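Local coordinates for protein probable receptor YhhM (Klebsiella variicola At-22, PDB 3Q6C) that is of unknown function but may act as a receptor, and belongs to the DUF2500 (YhhM-like) family, built mainly from a small antiparallel beta sheet, at residues E32-R40 and V49-L60. Residues are numbered along the deposited sequence; the frame is centred on the assembly and turned at random.
Sequences EMRYEASFR and VFRLDAPQYHAL
The ring of Y35 lies with one face over A54, at the start of the short helix 54-59, and its CD2 sits above the rim of the Y57 ring, 3.5 Å from that plane. Y35 belongs to the first strand of a beta hairpin, 33-41 and 48-52; the helix follows, with D53 at its N-cap, and packs back on the hairpin face that carries Y35, A37, F50 and L52. With CG anti to its carbonyl carbon (chi1 -53°), Y35 is directed at the helix. The edge of Y57 meets E36 O, while K11 makes a cation-pi contact with the ring. A37 and F50 form a hydrogen-bonded antiparallel pair, N to O 3.0 Å in both directions. Beyond it, L60 CD1 touches both A37 CB and F39 CZ, and F39 CD2 touches F50 CD2 at 3.6 Å, in a core to which L68 and F78 also contribute. On the other face, R51 CG lies over the rim of one face of the R34 guanidinium, and E36, salt-bridged to R12, leans on V49 CG1. Beside the Y35 and L52 backbones, a water accepts from Y35 N and donates to L52 O, 2.7 Å from each; a second lies 2.6 Å from both Y35 OH and H58 NE2.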
loop_
_atom_site.group_PDB
_atom_site.type_symbol
_atom_site.label_atom_id
_atom_site.label_comp_id
_atom_site.label_asym_id
_atom_site.label_seq_id
_atom_site.Cartn_x
_atom_site.Cartn_y
_atom_site.Cartn_z
ATOM N N GLU A 32 12.765 -7.687 -12.481
ATOM C CA GLU A 32 13.944 -7.683 -11.621
ATOM C C GLU A 32 13.604 -7.030 -10.286
ATOM O O GLU A 32 13.959 -7.543 -9.227
ATOM C CB GLU A 32 15.085 -6.913 -12.288
ATOM C CG GLU A 32 16.444 -7.594 -12.187
ATOM C CD GLU A 32 16.649 -8.633 -13.271
ATOM O OE1 GLU A 32 16.620 -8.247 -14.460
ATOM O OE2 GLU A 32 16.840 -9.827 -12.941
HETATM N N MSE A 33 12.913 -5.897 -10.341
HETATM C CA MSE A 33 12.524 -5.185 -9.130
HETATM C C MSE A 33 11.060 -5.402 -8.777
HETATM O O MSE A 33 10.180 -5.220 -9.614
HETATM C CB MSE A 33 12.784 -3.686 -9.294
HETATM C CG MSE A 33 14.246 -3.342 -9.407
HETATM SE SE MSE A 33 15.197 -3.768 -7.778
HETATM C CE MSE A 33 15.565 -1.958 -7.194
ATOM N N ARG A 34 10.805 -5.795 -7.535
ATOM C CA ARG A 34 9.443 -6.012 -7.073
ATOM C C ARG A 34 9.147 -5.062 -5.928
ATOM O O ARG A 34 9.975 -4.881 -5.036
ATOM C CB ARG A 34 9.250 -7.441 -6.588
ATOM C CG ARG A 34 7.801 -7.779 -6.278
ATOM C CD ARG A 34 7.671 -9.208 -5.788
ATOM N NE ARG A 34 6.295 -9.691 -5.852
ATOM C CZ ARG A 34 5.579 -9.775 -6.970
ATOM N NH1 ARG A 34 6.105 -9.402 -8.132
ATOM N NH2 ARG A 34 4.338 -10.243 -6.924
ATOM N N TYR A 35 7.964 -4.456 -5.951
ATOM C CA TYR A 35 7.590 -3.527 -4.899
ATOM C C TYR A 35 6.338 -3.971 -4.154
ATOM O O TYR A 35 5.392 -4.481 -4.754
ATOM C CB TYR A 35 7.385 -2.130 -5.482
ATOM C CG TYR A 35 8.549 -1.622 -6.310
ATOM C CD1 TYR A 35 8.654 -1.924 -7.669
ATOM C CD2 TYR A 35 9.531 -0.820 -5.741
ATOM C CE1 TYR A 35 9.710 -1.431 -8.441
ATOM C CE2 TYR A 35 10.590 -0.327 -6.501
ATOM C CZ TYR A 35 10.672 -0.632 -7.845
ATOM O OH TYR A 35 11.713 -0.122 -8.593
ATOM N N GLU A 36 6.345 -3.780 -2.838
ATOM C CA GLU A 36 5.226 -4.163 -1.987
ATOM C C GLU A 36 4.982 -3.144 -0.870
ATOM O O GLU A 36 5.920 -2.628 -0.258
ATOM C CB GLU A 36 5.494 -5.531 -1.360
ATOM C CG GLU A 36 5.397 -6.712 -2.314
ATOM C CD GLU A 36 5.913 -8.020 -1.707
ATOM O OE1 GLU A 36 5.638 -8.297 -0.520
ATOM O OE2 GLU A 36 6.589 -8.781 -2.424
ATOM N N ALA A 37 3.712 -2.853 -0.613
ATOM C CA ALA A 37 3.348 -1.929 0.446
ATOM C C ALA A 37 2.325 -2.613 1.329
ATOM O O ALA A 37 1.423 -3.297 0.841
ATOM C CB ALA A 37 2.765 -0.673 -0.136
ATOM N N SER A 38 2.470 -2.450 2.635
ATOM C CA SER A 38 1.523 -3.058 3.553
ATOM C C SER A 38 0.670 -1.993 4.203
ATOM O O SER A 38 1.165 -0.939 4.586
ATOM C CB SER A 38 2.243 -3.864 4.632
ATOM O OG SER A 38 2.757 -5.071 4.106
ATOM N N PHE A 39 -0.622 -2.274 4.309
ATOM C CA PHE A 39 -1.554 -1.355 4.934
ATOM C C PHE A 39 -2.162 -2.034 6.150
ATOM O O PHE A 39 -2.494 -3.231 6.120
ATOM C CB PHE A 39 -2.623 -0.966 3.933
ATOM C CG PHE A 39 -2.079 -0.220 2.759
ATOM C CD1 PHE A 39 -1.907 1.160 2.818
ATOM C CD2 PHE A 39 -1.679 -0.903 1.609
ATOM C CE1 PHE A 39 -1.341 1.855 1.745
ATOM C CE2 PHE A 39 -1.111 -0.222 0.535
ATOM C CZ PHE A 39 -0.940 1.163 0.601
ATOM N N ARG A 40 -2.291 -1.274 7.230
ATOM C CA ARG A 40 -2.844 -1.817 8.457
ATOM C C ARG A 40 -3.982 -0.958 8.986
ATOM O O ARG A 40 -3.963 0.264 8.867
ATOM C CB ARG A 40 -1.742 -1.925 9.512
ATOM C CG ARG A 40 -2.215 -2.380 10.869
ATOM C CD ARG A 40 -1.092 -2.283 11.860
ATOM N NE ARG A 40 0.004 -3.176 11.514
ATOM C CZ ARG A 40 1.264 -2.962 11.871
ATOM N NH1 ARG A 40 1.572 -1.879 12.577
ATOM N NH2 ARG A 40 2.208 -3.832 11.538
ATOM N N VAL A 49 -0.845 -7.049 2.252
ATOM C CA VAL A 49 0.182 -6.769 1.265
ATOM C C VAL A 49 -0.336 -6.571 -0.150
ATOM O O VAL A 49 -1.044 -7.420 -0.688
ATOM C CB VAL A 49 1.213 -7.902 1.217
ATOM C CG1 VAL A 49 2.358 -7.522 0.282
ATOM C CG2 VAL A 49 1.720 -8.189 2.607
ATOM N N PHE A 50 0.042 -5.447 -0.748
ATOM C CA PHE A 50 -0.338 -5.126 -2.114
ATOM C C PHE A 50 0.912 -4.943 -2.981
ATOM O O PHE A 50 1.899 -4.328 -2.556
ATOM C CB PHE A 50 -1.151 -3.841 -2.138
ATOM C CG PHE A 50 -2.556 -4.002 -1.658
ATOM C CD1 PHE A 50 -3.544 -4.489 -2.514
ATOM C CD2 PHE A 50 -2.903 -3.646 -0.358
ATOM C CE1 PHE A 50 -4.859 -4.614 -2.083
ATOM C CE2 PHE A 50 -4.215 -3.767 0.087
ATOM C CZ PHE A 50 -5.199 -4.251 -0.777
ATOM N N ARG A 51 0.870 -5.491 -4.192
ATOM C CA ARG A 51 1.979 -5.353 -5.128
ATOM C C ARG A 51 1.759 -4.042 -5.873
ATOM O O ARG A 51 0.640 -3.732 -6.268
ATOM C CB ARG A 51 1.995 -6.490 -6.144
ATOM C CG ARG A 51 3.179 -6.398 -7.073
ATOM C CD ARG A 51 2.954 -7.081 -8.413
ATOM N NE ARG A 51 4.042 -6.753 -9.337
ATOM C CZ ARG A 51 3.987 -6.897 -10.658
ATOM N NH1 ARG A 51 2.890 -7.376 -11.238
ATOM N NH2 ARG A 51 5.019 -6.534 -11.406
ATOM N N LEU A 52 2.826 -3.279 -6.065
ATOM C CA LEU A 52 2.731 -2.004 -6.761
ATOM C C LEU A 52 3.872 -1.872 -7.764
ATOM O O LEU A 52 4.833 -2.653 -7.740
ATOM C CB LEU A 52 2.860 -0.850 -5.767
ATOM C CG LEU A 52 2.063 -0.845 -4.474
ATOM C CD1 LEU A 52 2.510 0.314 -3.602
ATOM C CD2 LEU A 52 0.601 -0.738 -4.799
ATOM N N ASP A 53 3.768 -0.892 -8.655
ATOM C CA ASP A 53 4.873 -0.652 -9.565
ATOM C C ASP A 53 5.660 0.422 -8.825
ATOM O O ASP A 53 5.213 0.907 -7.780
ATOM C CB ASP A 53 4.402 -0.164 -10.942
ATOM C CG ASP A 53 3.557 1.083 -10.875
ATOM O OD1 ASP A 53 3.475 1.718 -9.802
ATOM O OD2 ASP A 53 2.977 1.433 -11.923
ATOM N N ALA A 54 6.814 0.806 -9.351
ATOM C CA ALA A 54 7.647 1.791 -8.676
ATOM C C ALA A 54 7.032 3.176 -8.481
ATOM O O ALA A 54 7.065 3.723 -7.378
ATOM C CB ALA A 54 8.981 1.912 -9.396
ATOM N N PRO A 55 6.468 3.770 -9.542
ATOM C CA PRO A 55 5.876 5.108 -9.379
ATOM C C PRO A 55 4.839 5.149 -8.257
ATOM O O PRO A 55 4.844 6.048 -7.418
ATOM C CB PRO A 55 5.241 5.385 -10.748
ATOM C CG PRO A 55 6.031 4.526 -11.683
ATOM C CD PRO A 55 6.232 3.250 -10.900
ATOM N N GLN A 56 3.955 4.161 -8.258
ATOM C CA GLN A 56 2.896 4.066 -7.270
ATOM C C GLN A 56 3.521 3.859 -5.892
ATOM O O GLN A 56 3.056 4.409 -4.889
ATOM C CB GLN A 56 1.973 2.890 -7.620
ATOM C CG GLN A 56 0.564 2.989 -7.058
ATOM C CD GLN A 56 -0.260 4.102 -7.700
ATOM O OE1 GLN A 56 -0.559 4.065 -8.900
ATOM N NE2 GLN A 56 -0.630 5.095 -6.901
ATOM N N TYR A 57 4.587 3.063 -5.863
ATOM C CA TYR A 57 5.306 2.751 -4.635
ATOM C C TYR A 57 6.022 3.965 -4.041
ATOM O O TYR A 57 5.899 4.245 -2.847
ATOM C CB TYR A 57 6.307 1.632 -4.918
ATOM C CG TYR A 57 7.221 1.269 -3.772
ATOM C CD1 TYR A 57 8.481 1.864 -3.645
ATOM C CD2 TYR A 57 6.868 0.263 -2.868
ATOM C CE1 TYR A 57 9.374 1.452 -2.653
ATOM C CE2 TYR A 57 7.751 -0.158 -1.877
ATOM C CZ TYR A 57 9.003 0.434 -1.781
ATOM O OH TYR A 57 9.904 -0.030 -0.852
ATOM N N HIS A 58 6.775 4.686 -4.866
ATOM C CA HIS A 58 7.483 5.863 -4.373
ATOM C C HIS A 58 6.516 6.969 -3.982
ATOM O O HIS A 58 6.900 7.919 -3.318
ATOM C CB HIS A 58 8.482 6.374 -5.416
ATOM C CG HIS A 58 9.605 5.421 -5.685
ATOM N ND1 HIS A 58 10.410 4.920 -4.682
ATOM C CD2 HIS A 58 10.030 4.840 -6.832
ATOM C CE1 HIS A 58 11.277 4.067 -5.200
ATOM N NE2 HIS A 58 11.066 3.999 -6.503
ATOM N N ALA A 59 5.253 6.835 -4.375
ATOM C CA ALA A 59 4.239 7.838 -4.038
ATOM C C ALA A 59 3.757 7.700 -2.594
ATOM O O ALA A 59 3.268 8.662 -2.010
ATOM C CB ALA A 59 3.057 7.727 -4.979
ATOM N N LEU A 60 3.902 6.501 -2.028
ATOM C CA LEU A 60 3.481 6.230 -0.657
ATOM C C LEU A 60 4.533 6.595 0.369
ATOM O O LEU A 60 5.727 6.628 0.072
ATOM C CB LEU A 60 3.156 4.751 -0.476
ATOM C CG LEU A 60 1.969 4.140 -1.208
ATOM C CD1 LEU A 60 1.838 2.699 -0.755
ATOM C CD2 LEU A 60 0.690 4.914 -0.912
HETATM O O HOH W 1 6.522 -4.659 -8.248
HETATM O O HOH W 2 12.255 2.320 -8.030
#